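Local coordinates for protein glutamine cyclotransferase (Porphyromonas gingivalis W83, PDB 6QQL) that probably converts N-terminal glutaminyl residues of peptides to pyroglutamate, as a zinc-dependent, mammalian-like type II glutaminyl cyclase, at residues A25-A30 with V300-I305; S32-V37 with I292-L297; A62-F67 with V140-A145; A227-A232 with I265-Y270. All coordinates share one frame; numbering follows the deposited sequence.

In the fold
Contacts 1, 2 and 3 touch one another, and contact 4 joins them through contact 1. Contacts 1 and 2 both use helix 294-311, their centres about 11 Å apart, and join it to the N-terminal loop and helix 30-42. Contact 3 pairs helix 51-66 with helix 131-149, whose E143 reaches S29 of contact 1 and S32 of contact 2. Contact 4 packs helix 222-234 against the edge strand 264-268 of the mixed sheet, its centre about 21 Å from that of contact 3. Contacts 3 and 4 follow in series inside the loop closed by contact 2, itself nested within contact 1, so the start of the modelled chain is joined to the C-terminal helix.

Contact 1 of 4, residues A25-A30 with V300-I305; sequences ADLFSA and VGETVI
The backbone N of F28 donates to OE1 of E302 at 3.0 Å, and the preceding amide, L27 N, donates to OE2 of the same carboxylate at 3.1 Å. Both oxygens are met on their syn sides. The L27 bond is nearly straight, with an N-H...O angle of 161°, whereas the F28 bond is more bent at 142° and its donor lies somewhat out of the carboxylate plane. E302 gets there by leaving the helix with CG anti to its backbone N and then bending at chi2 (72°), which turns the carboxylate back to the incoming loop. A25 CA comes within 3.6 Å of E302 CD. R306, one turn further along the helix, offers OE2 a long, weak ion pair. The arrangement joins the N-terminal loop to helix 294-311, and it overlaps a metal site: D26, F28, D298 and E302 bind magnesium in a crystal structure of this protein, although no such ion is bound to the present chain. Next to the carboxylate, one face of the F28 ring packs on the helix backbone at G301 and E302. G301, which has no side chain, places its CA over the centre of that face, 3.4 Å from the centroid in a CH-pi contact, and E302 N lies over the same face nearer the rim. V140 and E143 of helix 131-149 also touch the phenylalanine. On the C-terminal side of the glutamate, the CG2 branch of I305 meets F28 CB at 3.8 Å and L27 CB at 4.0 Å.

Contact 2 of 4, residues S32-V37 with I292-L297; sequences SAYTFV and IDKNVL
Y34 and V37 meet I292, K294 and L297 in a packing of helix 30-42 on the first turn of helix 294-311 and on I292 just before it, which joins the N-terminal helix to the C-terminal one in the α/β fold. The apolar part centres on L297 CD1. This methyl approaches the helix 30-42 backbone at Y34 CA (3.8 Å), lies near the plane of the tyrosine ring at its edge, and is 4.2 Å from V37 CG2. I292 CG2 meets the same ring edge at CD1, 3.8 Å away, while I292 CD1 only just reaches V37 CG1. The aromatic part is a CH-pi contact: Y34 CG stands anti to the backbone N (chi1 -179°), which brings it within 3.8 Å of K294 CE. The extended lysine chain crosses the tyrosine at about a right angle, with CE over one ring face and offset toward the rim. The ammonium NZ is 5.1 Å from the Y34 centroid, a cation-pi attraction that is weak at most, and it has a similarly long, weak ion pair with D31. Away from the interface, D293 caps the first turn of the C-terminal helix. There OD1, met from above the carboxylate plane, accepts from N295 N at 2.7 Å.

Contact 3 of 4, residues A62-F67 with V140-A145; sequences ATLRSF and VLLEIA
The F67 ring has one face turned to its own helix end, with T63 O 3.4 Å above the plane and S66 OG also above it, both offset toward the rim. Across the contact the ring meets helix 131-149 obliquely: CE2 is 3.7 Å from L142 O, and CD2 is 4.1 Å from A145 CB. F67 CB lies 3.9 Å from A145 O. One turn earlier the packing is purely aliphatic. L64 holds CG anti to its carbonyl carbon (chi1 -73°), and the CD2 branch beyond touches both A145 CB, at 3.8 Å, and L142 CD2, at 4.0 Å. The two leucine side chains cross at about a right angle. T63 CG2 also touches that L142 CD2 methyl, at 4.1 Å, while T63 OG1 bonds back to W59 O. The short helical segments run 10.0 Å apart at closest approach, 28° from parallel, with leucine branches and the F67 ring between them. F36 of helix 30-42 touches both F67 and L142, adding a third helix to the packing. Beneath the pair lies the mixed sheet: L64 rests on I91 and A93 of strand 85-95 and on F162 of strand 157-163, and A145 on Y95 and I160 of the same two strands.

Contact 4 of 4, residues A227-A232 with I265-Y270; sequences AVWQTA and IDIINY
V228 and I265 reach toward each other tip to tip, and the closest approach of the contact is here, V228 CG2 to I265 CD1 at 3.5 Å. The isoleucine sets CG1 between its backbone N and carbonyl carbon (chi1 71°), and its extended second torsion carries CD1 out to the valine. The other valine branch, CG1, is more distant, 4.3 Å from I267 CD1. W229 packs less closely. The W229 and I267 side chains slide past each other in opposite directions, with W229 CZ3 4.0 Å from I267 CG1, and I265 CD1 stands at the ring edge near its plane, 4.3 Å from CZ3. Helix 222-234 here covers strand 264-268, an edge strand of the mixed sheet, at a distance of 11.2 Å and an angle of 38° between the axes of the short segments 227-232 and 265-268; it lies in the long connection that links this strand to its parallel neighbour 197-202. The indole also makes edge-to-face contacts with the rings of W213 and F241, and its NE1 makes weak hydrogen bonds to F211 O and I242 O. I267 also touches I199 and L201 on the sheet. Toward solvent, Q230 is exposed, while A227 and T231 are partly exposed and pack on Y307 and T303 of helix 294-311. A227 O is gripped by T231 N and T231 OG1, which reach it from opposite faces of its carbonyl plane, each at 3.1 Å.

Contact 1 of 4, residues A25-A30 with V300-I305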
loop_
_atom_site.group_PDB
_atom_site.type_symbol
_atom_site.label_atom_id
_atom_site.label_comp_id
_atom_site.label_asym_id
_atom_site.label_seq_id
_atom_site.Cartn_x
_atom_site.Cartn_y
_atom_site.Cartn_z
ATOM N N ALA A 25 18.049 6.497 11.986
ATOM C CA ALA A 25 17.292 6.761 10.765
ATOM C C ALA A 25 18.257 7.078 9.624
ATOM O O ALA A 25 18.379 8.222 9.200
ATOM C CB ALA A 25 16.310 7.899 10.982
ATOM N N ASP A 26 18.914 6.041 9.107
ATOM C CA ASP A 26 19.989 6.200 8.137
ATOM C C ASP A 26 19.577 6.007 6.682
ATOM O O ASP A 26 20.080 6.732 5.818
ATOM C CB ASP A 26 21.124 5.221 8.459
ATOM C CG ASP A 26 22.424 5.926 8.781
ATOM O OD1 ASP A 26 22.461 7.171 8.678
ATOM O OD2 ASP A 26 23.400 5.233 9.141
ATOM N N LEU A 27 18.676 5.069 6.370
ATOM C CA LEU A 27 18.527 4.636 4.982
ATOM C C LEU A 27 17.363 5.250 4.223
ATOM O O LEU A 27 17.391 5.240 2.986
ATOM C CB LEU A 27 18.363 3.116 4.920
ATOM C CG LEU A 27 19.359 2.368 5.792
ATOM C CD1 LEU A 27 18.966 0.904 5.912
ATOM C CD2 LEU A 27 20.732 2.530 5.168
ATOM N N PHE A 28 16.354 5.782 4.898
ATOM C CA PHE A 28 15.128 6.192 4.234
ATOM C C PHE A 28 14.931 7.695 4.341
ATOM O O PHE A 28 14.994 8.257 5.437
ATOM C CB PHE A 28 13.970 5.439 4.860
ATOM C CG PHE A 28 12.633 5.789 4.317
ATOM C CD1 PHE A 28 11.921 6.864 4.832
ATOM C CD2 PHE A 28 12.031 4.975 3.356
ATOM C CE1 PHE A 28 10.661 7.159 4.357
ATOM C CE2 PHE A 28 10.749 5.250 2.877
ATOM C CZ PHE A 28 10.067 6.347 3.372
ATOM N N SER A 29 14.620 8.335 3.228
ATOM C CA SER A 29 14.383 9.773 3.218
ATOM C C SER A 29 12.882 10.014 3.186
ATOM O O SER A 29 12.206 9.639 2.222
ATOM C CB SER A 29 15.027 10.461 2.028
ATOM O OG SER A 29 14.319 11.671 1.794
ATOM N N ALA A 30 12.353 10.594 4.259
ATOM C CA ALA A 30 10.935 10.918 4.263
ATOM C C ALA A 30 10.619 12.115 3.365
ATOM O O ALA A 30 9.500 12.203 2.828
ATOM C CB ALA A 30 10.476 11.156 5.696
ATOM N N VAL A 300 7.112 4.604 9.253
ATOM C CA VAL A 300 6.794 3.433 8.444
ATOM C C VAL A 300 7.943 3.123 7.506
ATOM O O VAL A 300 8.413 1.980 7.427
ATOM C CB VAL A 300 5.499 3.648 7.649
ATOM C CG1 VAL A 300 5.292 2.467 6.699
ATOM C CG2 VAL A 300 4.305 3.837 8.574
ATOM N N GLY A 301 8.379 4.140 6.751
ATOM C CA GLY A 301 9.448 3.948 5.783
ATOM C C GLY A 301 10.735 3.434 6.396
ATOM O O GLY A 301 11.305 2.437 5.939
ATOM N N GLU A 302 11.223 4.107 7.436
ATOM C CA GLU A 302 12.491 3.677 8.008
ATOM C C GLU A 302 12.363 2.298 8.645
ATOM O O GLU A 302 13.322 1.513 8.601
ATOM C CB GLU A 302 12.995 4.694 9.030
ATOM C CG GLU A 302 14.443 4.467 9.443
ATOM C CD GLU A 302 15.444 4.835 8.356
ATOM O OE1 GLU A 302 15.264 5.898 7.717
ATOM O OE2 GLU A 302 16.410 4.062 8.150
ATOM N N THR A 303 11.178 1.958 9.180
ATOM C CA THR A 303 10.965 0.603 9.700
ATOM C C THR A 303 11.057 -0.430 8.583
ATOM O O THR A 303 11.831 -1.389 8.671
ATOM C CB THR A 303 9.614 0.480 10.435
ATOM O OG1 THR A 303 9.603 1.276 11.632
ATOM C CG2 THR A 303 9.368 -0.943 10.829
ATOM N N VAL A 304 10.320 -0.223 7.496
ATOM C CA VAL A 304 10.251 -1.258 6.474
ATOM C C VAL A 304 11.606 -1.450 5.805
ATOM O O VAL A 304 12.044 -2.586 5.594
ATOM C CB VAL A 304 9.147 -0.928 5.456
ATOM C CG1 VAL A 304 9.220 -1.852 4.281
ATOM C CG2 VAL A 304 7.810 -1.042 6.113
ATOM N N ILE A 305 12.295 -0.353 5.466
ATOM C CA ILE A 305 13.612 -0.476 4.835
ATOM C C ILE A 305 14.596 -1.209 5.760
ATOM O O ILE A 305 15.353 -2.082 5.318
ATOM C CB ILE A 305 14.121 0.911 4.386
ATOM C CG1 ILE A 305 15.217 0.767 3.332
ATOM C CG2 ILE A 305 14.668 1.736 5.534
ATOM C CD1 ILE A 305 15.266 1.895 2.355
#

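Contact 2 of 4, residues S32-V37 with I292-L297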
loop_
_atom_site.group_PDB
_atom_site.type_symbol
_atom_site.label_atom_id
_atom_site.label_comp_id
_atom_site.label_asym_id
_atom_site.label_seq_id
_atom_site.Cartn_x
_atom_site.Cartn_y
_atom_site.Cartn_z
ATOM N N SER A 32 11.838 12.752 0.366
ATOM C CA SER A 32 11.554 12.101 -0.907
ATOM C C SER A 32 10.184 11.416 -0.882
ATOM O O SER A 32 9.356 11.618 -1.781
ATOM C CB SER A 32 12.671 11.100 -1.223
ATOM O OG SER A 32 12.291 10.221 -2.271
ATOM N N ALA A 33 9.932 10.589 0.140
ATOM C CA ALA A 33 8.638 9.920 0.239
ATOM C C ALA A 33 7.488 10.920 0.229
ATOM O O ALA A 33 6.472 10.694 -0.439
ATOM C CB ALA A 33 8.580 9.049 1.489
ATOM N N TYR A 34 7.622 12.025 0.974
ATOM C CA TYR A 34 6.582 13.059 0.988
ATOM C C TYR A 34 6.336 13.624 -0.414
ATOM O O TYR A 34 5.180 13.776 -0.839
ATOM C CB TYR A 34 6.953 14.180 1.971
ATOM C CG TYR A 34 5.914 15.286 2.066
ATOM C CD1 TYR A 34 4.778 15.142 2.858
ATOM C CD2 TYR A 34 6.063 16.476 1.343
ATOM C CE1 TYR A 34 3.812 16.151 2.936
ATOM C CE2 TYR A 34 5.103 17.489 1.414
ATOM C CZ TYR A 34 3.978 17.320 2.214
ATOM O OH TYR A 34 3.017 18.306 2.293
ATOM N N THR A 35 7.421 13.970 -1.136
ATOM C CA THR A 35 7.293 14.481 -2.503
ATOM C C THR A 35 6.581 13.485 -3.395
ATOM O O THR A 35 5.782 13.864 -4.265
ATOM C CB THR A 35 8.662 14.769 -3.107
ATOM O OG1 THR A 35 9.515 15.360 -2.123
ATOM C CG2 THR A 35 8.527 15.702 -4.294
ATOM N N PHE A 36 6.857 12.200 -3.192
ATOM C CA PHE A 36 6.167 11.190 -3.967
ATOM C C PHE A 36 4.672 11.222 -3.724
ATOM O O PHE A 36 3.898 10.999 -4.660
ATOM C CB PHE A 36 6.741 9.818 -3.658
ATOM C CG PHE A 36 8.042 9.558 -4.350
ATOM C CD1 PHE A 36 8.184 9.870 -5.700
ATOM C CD2 PHE A 36 9.126 9.024 -3.654
ATOM C CE1 PHE A 36 9.372 9.634 -6.342
ATOM C CE2 PHE A 36 10.329 8.788 -4.293
ATOM C CZ PHE A 36 10.456 9.090 -5.641
ATOM N N VAL A 37 4.241 11.521 -2.495
ATOM C CA VAL A 37 2.801 11.607 -2.255
ATOM C C VAL A 37 2.221 12.851 -2.924
ATOM O O VAL A 37 1.162 12.787 -3.564
ATOM C CB VAL A 37 2.478 11.548 -0.748
ATOM C CG1 VAL A 37 0.980 11.365 -0.527
ATOM C CG2 VAL A 37 3.226 10.415 -0.079
ATOM N N ILE A 292 -1.026 14.842 5.715
ATOM C CA ILE A 292 0.168 13.998 5.697
ATOM C C ILE A 292 1.232 14.545 6.645
ATOM O O ILE A 292 1.567 15.734 6.609
ATOM C CB ILE A 292 0.719 13.883 4.274
ATOM C CG1 ILE A 292 -0.334 13.275 3.340
ATOM C CG2 ILE A 292 1.980 13.031 4.276
ATOM C CD1 ILE A 292 -0.653 11.841 3.606
ATOM N N ASP A 293 1.790 13.669 7.478
ATOM C CA ASP A 293 2.869 14.013 8.391
ATOM C C ASP A 293 4.152 13.311 7.949
ATOM O O ASP A 293 4.229 12.073 7.980
ATOM C CB ASP A 293 2.464 13.617 9.814
ATOM C CG ASP A 293 3.528 13.938 10.868
ATOM O OD1 ASP A 293 4.687 14.279 10.522
ATOM O OD2 ASP A 293 3.191 13.834 12.072
ATOM N N LYS A 294 5.186 14.107 7.628
ATOM C CA LYS A 294 6.465 13.536 7.214
ATOM C C LYS A 294 6.997 12.579 8.265
ATOM O O LYS A 294 7.574 11.540 7.922
ATOM C CB LYS A 294 7.503 14.646 6.973
ATOM C CG LYS A 294 7.360 15.428 5.683
ATOM C CD LYS A 294 8.563 16.327 5.388
ATOM C CE LYS A 294 8.248 17.317 4.229
ATOM N NZ LYS A 294 9.117 18.546 4.141
ATOM N N ASN A 295 6.743 12.862 9.543
ATOM C CA ASN A 295 7.278 11.997 10.595
ATOM C C ASN A 295 6.625 10.624 10.549
ATOM O O ASN A 295 7.289 9.602 10.758
ATOM C CB ASN A 295 7.084 12.638 11.969
ATOM C CG ASN A 295 7.986 13.852 12.183
ATOM O OD1 ASN A 295 7.543 14.911 12.655
ATOM N ND2 ASN A 295 9.262 13.697 11.839
ATOM N N VAL A 296 5.330 10.577 10.258
ATOM C CA VAL A 296 4.670 9.291 10.126
ATOM C C VAL A 296 5.192 8.563 8.892
ATOM O O VAL A 296 5.490 7.366 8.946
ATOM C CB VAL A 296 3.147 9.480 10.108
ATOM C CG1 VAL A 296 2.456 8.158 10.097
ATOM C CG2 VAL A 296 2.733 10.226 11.329
ATOM N N LEU A 297 5.351 9.270 7.768
ATOM C CA LEU A 297 6.021 8.644 6.624
ATOM C C LEU A 297 7.391 8.087 7.008
ATOM O O LEU A 297 7.733 6.962 6.617
ATOM C CB LEU A 297 6.131 9.614 5.440
ATOM C CG LEU A 297 4.794 9.927 4.752
ATOM C CD1 LEU A 297 4.939 10.941 3.665
ATOM C CD2 LEU A 297 4.199 8.651 4.211
#

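Contact 3 of 4, residues A62-F67 with V140-A145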
loop_
_atom_site.group_PDB
_atom_site.type_symbol
_atom_site.label_atom_id
_atom_site.label_comp_id
_atom_site.label_asym_id
_atom_site.label_seq_id
_atom_site.Cartn_x
_atom_site.Cartn_y
_atom_site.Cartn_z
ATOM N N ALA A 62 7.112 4.500 -15.271
ATOM C CA ALA A 62 8.353 5.163 -15.646
ATOM C C ALA A 62 9.264 5.337 -14.438
ATOM O O ALA A 62 10.446 4.966 -14.470
ATOM C CB ALA A 62 8.039 6.517 -16.271
ATOM N N THR A 63 8.706 5.849 -13.338
ATOM C CA THR A 63 9.520 6.141 -12.166
ATOM C C THR A 63 10.166 4.874 -11.625
ATOM O O THR A 63 11.365 4.866 -11.307
ATOM C CB THR A 63 8.661 6.832 -11.103
ATOM O OG1 THR A 63 8.211 8.101 -11.598
ATOM C CG2 THR A 63 9.438 7.043 -9.828
ATOM N N LEU A 64 9.390 3.784 -11.540
ATOM C CA LEU A 64 9.947 2.525 -11.059
ATOM C C LEU A 64 11.040 2.012 -11.984
ATOM O O LEU A 64 12.097 1.566 -11.520
ATOM C CB LEU A 64 8.849 1.479 -10.920
ATOM C CG LEU A 64 7.875 1.644 -9.762
ATOM C CD1 LEU A 64 6.764 0.606 -9.890
ATOM C CD2 LEU A 64 8.604 1.518 -8.448
ATOM N N ARG A 65 10.812 2.079 -13.299
ATOM C CA ARG A 65 11.851 1.678 -14.239
ATOM C C ARG A 65 13.096 2.524 -14.028
ATOM O O ARG A 65 14.219 2.012 -14.107
ATOM C CB ARG A 65 11.353 1.799 -15.684
ATOM C CG ARG A 65 10.183 0.929 -16.065
ATOM C CD ARG A 65 10.137 0.665 -17.564
ATOM N NE ARG A 65 9.299 -0.494 -17.913
ATOM C CZ ARG A 65 8.092 -0.442 -18.489
ATOM N NH1 ARG A 65 7.532 0.721 -18.814
ATOM N NH2 ARG A 65 7.447 -1.574 -18.761
ATOM N N SER A 66 12.918 3.820 -13.741
ATOM C CA SER A 66 14.063 4.701 -13.522
ATOM C C SER A 66 14.849 4.346 -12.260
ATOM O O SER A 66 15.985 4.805 -12.095
ATOM C CB SER A 66 13.605 6.166 -13.443
ATOM O OG SER A 66 13.102 6.513 -12.152
ATOM N N PHE A 67 14.267 3.553 -11.364
ATOM C CA PHE A 67 14.930 3.093 -10.152
ATOM C C PHE A 67 15.513 1.680 -10.292
ATOM O O PHE A 67 15.828 1.035 -9.283
ATOM C CB PHE A 67 13.952 3.160 -8.975
ATOM C CG PHE A 67 13.560 4.568 -8.576
ATOM C CD1 PHE A 67 14.418 5.629 -8.783
ATOM C CD2 PHE A 67 12.323 4.824 -7.979
ATOM C CE1 PHE A 67 14.049 6.927 -8.398
ATOM C CE2 PHE A 67 11.953 6.118 -7.594
ATOM C CZ PHE A 67 12.808 7.163 -7.798
ATOM N N VAL A 140 5.817 5.727 -0.029
ATOM C CA VAL A 140 6.869 5.040 0.715
ATOM C C VAL A 140 7.538 3.988 -0.166
ATOM O O VAL A 140 8.766 3.974 -0.331
ATOM C CB VAL A 140 6.319 4.446 2.023
ATOM C CG1 VAL A 140 7.392 3.628 2.726
ATOM C CG2 VAL A 140 5.836 5.553 2.934
ATOM N N LEU A 141 6.738 3.132 -0.797
ATOM C CA LEU A 141 7.307 2.064 -1.613
ATOM C C LEU A 141 8.054 2.612 -2.835
ATOM O O LEU A 141 8.971 1.957 -3.344
ATOM C CB LEU A 141 6.196 1.099 -2.020
ATOM C CG LEU A 141 5.596 0.326 -0.835
ATOM C CD1 LEU A 141 4.507 -0.628 -1.296
ATOM C CD2 LEU A 141 6.668 -0.400 -0.009
ATOM N N LEU A 142 7.678 3.798 -3.324
ATOM C CA LEU A 142 8.513 4.478 -4.309
ATOM C C LEU A 142 9.891 4.798 -3.743
ATOM O O LEU A 142 10.915 4.584 -4.405
ATOM C CB LEU A 142 7.846 5.767 -4.767
ATOM C CG LEU A 142 6.717 5.673 -5.775
ATOM C CD1 LEU A 142 6.174 7.070 -5.942
ATOM C CD2 LEU A 142 7.160 5.043 -7.105
ATOM N N GLU A 143 9.936 5.366 -2.532
ATOM C CA GLU A 143 11.232 5.754 -1.989
ATOM C C GLU A 143 12.056 4.535 -1.618
ATOM O O GLU A 143 13.288 4.557 -1.766
ATOM C CB GLU A 143 11.065 6.703 -0.801
ATOM C CG GLU A 143 12.267 6.765 0.163
ATOM C CD GLU A 143 13.526 7.430 -0.382
ATOM O OE1 GLU A 143 13.579 7.814 -1.579
ATOM O OE2 GLU A 143 14.463 7.608 0.433
ATOM N N ILE A 144 11.405 3.454 -1.179
ATOM C CA ILE A 144 12.135 2.204 -1.002
ATOM C C ILE A 144 12.691 1.728 -2.334
ATOM O O ILE A 144 13.877 1.385 -2.447
ATOM C CB ILE A 144 11.255 1.146 -0.315
ATOM C CG1 ILE A 144 10.921 1.627 1.105
ATOM C CG2 ILE A 144 11.952 -0.221 -0.303
ATOM C CD1 ILE A 144 10.020 0.722 1.871
ATOM N N ALA A 145 11.855 1.756 -3.374
ATOM C CA ALA A 145 12.313 1.337 -4.692
ATOM C C ALA A 145 13.585 2.072 -5.092
ATOM O O ALA A 145 14.555 1.452 -5.536
ATOM C CB ALA A 145 11.217 1.570 -5.726
#

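Contact 4 of 4, residues A227-A232 with I265-Y270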
loop_
_atom_site.group_PDB
_atom_site.type_symbol
_atom_site.label_atom_id
_atom_site.label_comp_id
_atom_site.label_asym_id
_atom_site.label_seq_id
_atom_site.Cartn_x
_atom_site.Cartn_y
_atom_site.Cartn_z
ATOM N N ALA A 227 8.457 -9.305 14.009
ATOM C CA ALA A 227 9.726 -8.809 13.494
ATOM C C ALA A 227 9.625 -7.346 13.063
ATOM O O ALA A 227 10.539 -6.554 13.309
ATOM C CB ALA A 227 10.193 -9.699 12.341
ATOM N N VAL A 228 8.530 -6.964 12.409
ATOM C CA VAL A 228 8.404 -5.579 11.974
ATOM C C VAL A 228 8.250 -4.664 13.178
ATOM O O VAL A 228 8.988 -3.685 13.332
ATOM C CB VAL A 228 7.225 -5.415 10.996
ATOM C CG1 VAL A 228 6.985 -3.946 10.717
ATOM C CG2 VAL A 228 7.520 -6.139 9.685
ATOM N N TRP A 229 7.313 -4.996 14.072
ATOM C CA TRP A 229 7.004 -4.133 15.208
ATOM C C TRP A 229 8.178 -4.017 16.167
ATOM O O TRP A 229 8.333 -2.990 16.840
ATOM C CB TRP A 229 5.769 -4.662 15.919
ATOM C CG TRP A 229 4.498 -3.899 15.625
ATOM C CD1 TRP A 229 3.758 -3.152 16.511
ATOM C CD2 TRP A 229 3.807 -3.829 14.367
ATOM N NE1 TRP A 229 2.646 -2.630 15.878
ATOM C CE2 TRP A 229 2.658 -3.025 14.564
ATOM C CE3 TRP A 229 4.047 -4.369 13.092
ATOM C CZ2 TRP A 229 1.764 -2.746 13.539
ATOM C CZ3 TRP A 229 3.167 -4.085 12.075
ATOM C CH2 TRP A 229 2.035 -3.285 12.305
ATOM N N GLN A 230 8.985 -5.069 16.277
ATOM C CA GLN A 230 10.189 -4.982 17.088
ATOM C C GLN A 230 11.247 -4.118 16.411
ATOM O O GLN A 230 11.984 -3.395 17.087
ATOM C CB GLN A 230 10.703 -6.387 17.383
ATOM C CG GLN A 230 9.909 -6.987 18.518
ATOM C CD GLN A 230 10.597 -8.133 19.226
ATOM O OE1 GLN A 230 10.993 -8.003 20.387
ATOM N NE2 GLN A 230 10.707 -9.277 18.550
ATOM N N THR A 231 11.330 -4.161 15.081
ATOM C CA THR A 231 12.208 -3.234 14.380
ATOM C C THR A 231 11.812 -1.799 14.683
ATOM O O THR A 231 12.638 -0.995 15.134
ATOM C CB THR A 231 12.170 -3.510 12.871
ATOM O OG1 THR A 231 12.875 -4.725 12.574
ATOM C CG2 THR A 231 12.727 -2.323 12.051
ATOM N N ALA A 232 10.531 -1.478 14.495
ATOM C CA ALA A 232 10.008 -0.161 14.849
ATOM C C ALA A 232 10.390 0.227 16.278
ATOM O O ALA A 232 10.938 1.307 16.513
ATOM C CB ALA A 232 8.491 -0.152 14.661
ATOM N N ILE A 265 1.396 -9.073 6.298
ATOM C CA ILE A 265 0.895 -8.152 7.315
ATOM C C ILE A 265 0.484 -6.843 6.650
ATOM O O ILE A 265 0.985 -6.452 5.590
ATOM C CB ILE A 265 1.903 -7.857 8.442
ATOM C CG1 ILE A 265 3.049 -6.984 7.915
ATOM C CG2 ILE A 265 2.363 -9.153 9.103
ATOM C CD1 ILE A 265 4.197 -6.798 8.872
ATOM N N ASP A 266 -0.393 -6.129 7.339
ATOM C CA ASP A 266 -0.954 -4.873 6.869
ATOM C C ASP A 266 -0.592 -3.771 7.865
ATOM O O ASP A 266 -1.175 -3.686 8.952
ATOM C CB ASP A 266 -2.465 -5.006 6.725
ATOM C CG ASP A 266 -3.069 -3.899 5.909
ATOM O OD1 ASP A 266 -2.324 -3.045 5.389
ATOM O OD2 ASP A 266 -4.304 -3.869 5.806
ATOM N N ILE A 267 0.347 -2.907 7.491
ATOM C CA ILE A 267 0.630 -1.708 8.268
ATOM C C ILE A 267 -0.397 -0.664 7.836
ATOM O O ILE A 267 -0.306 -0.110 6.741
ATOM C CB ILE A 267 2.065 -1.214 8.066
ATOM C CG1 ILE A 267 3.070 -2.280 8.497
ATOM C CG2 ILE A 267 2.313 0.012 8.918
ATOM C CD1 ILE A 267 4.383 -2.229 7.736
ATOM N N ILE A 268 -1.398 -0.415 8.679
ATOM C CA ILE A 268 -2.563 0.376 8.305
ATOM C C ILE A 268 -3.027 1.213 9.491
ATOM O O ILE A 268 -3.108 0.732 10.625
ATOM C CB ILE A 268 -3.705 -0.517 7.783
ATOM C CG1 ILE A 268 -4.960 0.317 7.489
ATOM C CG2 ILE A 268 -3.990 -1.662 8.760
ATOM C CD1 ILE A 268 -5.972 -0.390 6.578
ATOM N N ASN A 269 -3.375 2.461 9.213
ATOM C CA ASN A 269 -3.804 3.386 10.252
ATOM C C ASN A 269 -5.224 3.044 10.691
ATOM O O ASN A 269 -6.201 3.426 10.047
ATOM C CB ASN A 269 -3.719 4.815 9.741
ATOM C CG ASN A 269 -4.040 5.807 10.801
ATOM O OD1 ASN A 269 -4.124 5.455 11.977
ATOM N ND2 ASN A 269 -4.191 7.066 10.412
ATOM N N TYR A 270 -5.337 2.369 11.830
ATOM C CA TYR A 270 -6.628 1.973 12.369
ATOM C C TYR A 270 -6.515 1.930 13.885
ATOM O O TYR A 270 -5.462 1.588 14.426
ATOM C CB TYR A 270 -7.082 0.614 11.802
ATOM C CG TYR A 270 -8.370 0.054 12.384
ATOM C CD1 TYR A 270 -8.380 -0.624 13.608
ATOM C CD2 TYR A 270 -9.588 0.210 11.714
ATOM C CE1 TYR A 270 -9.573 -1.137 14.148
ATOM C CE2 TYR A 270 -10.784 -0.304 12.242
ATOM C CZ TYR A 270 -10.768 -0.969 13.463
ATOM O OH TYR A 270 -11.939 -1.479 13.996
#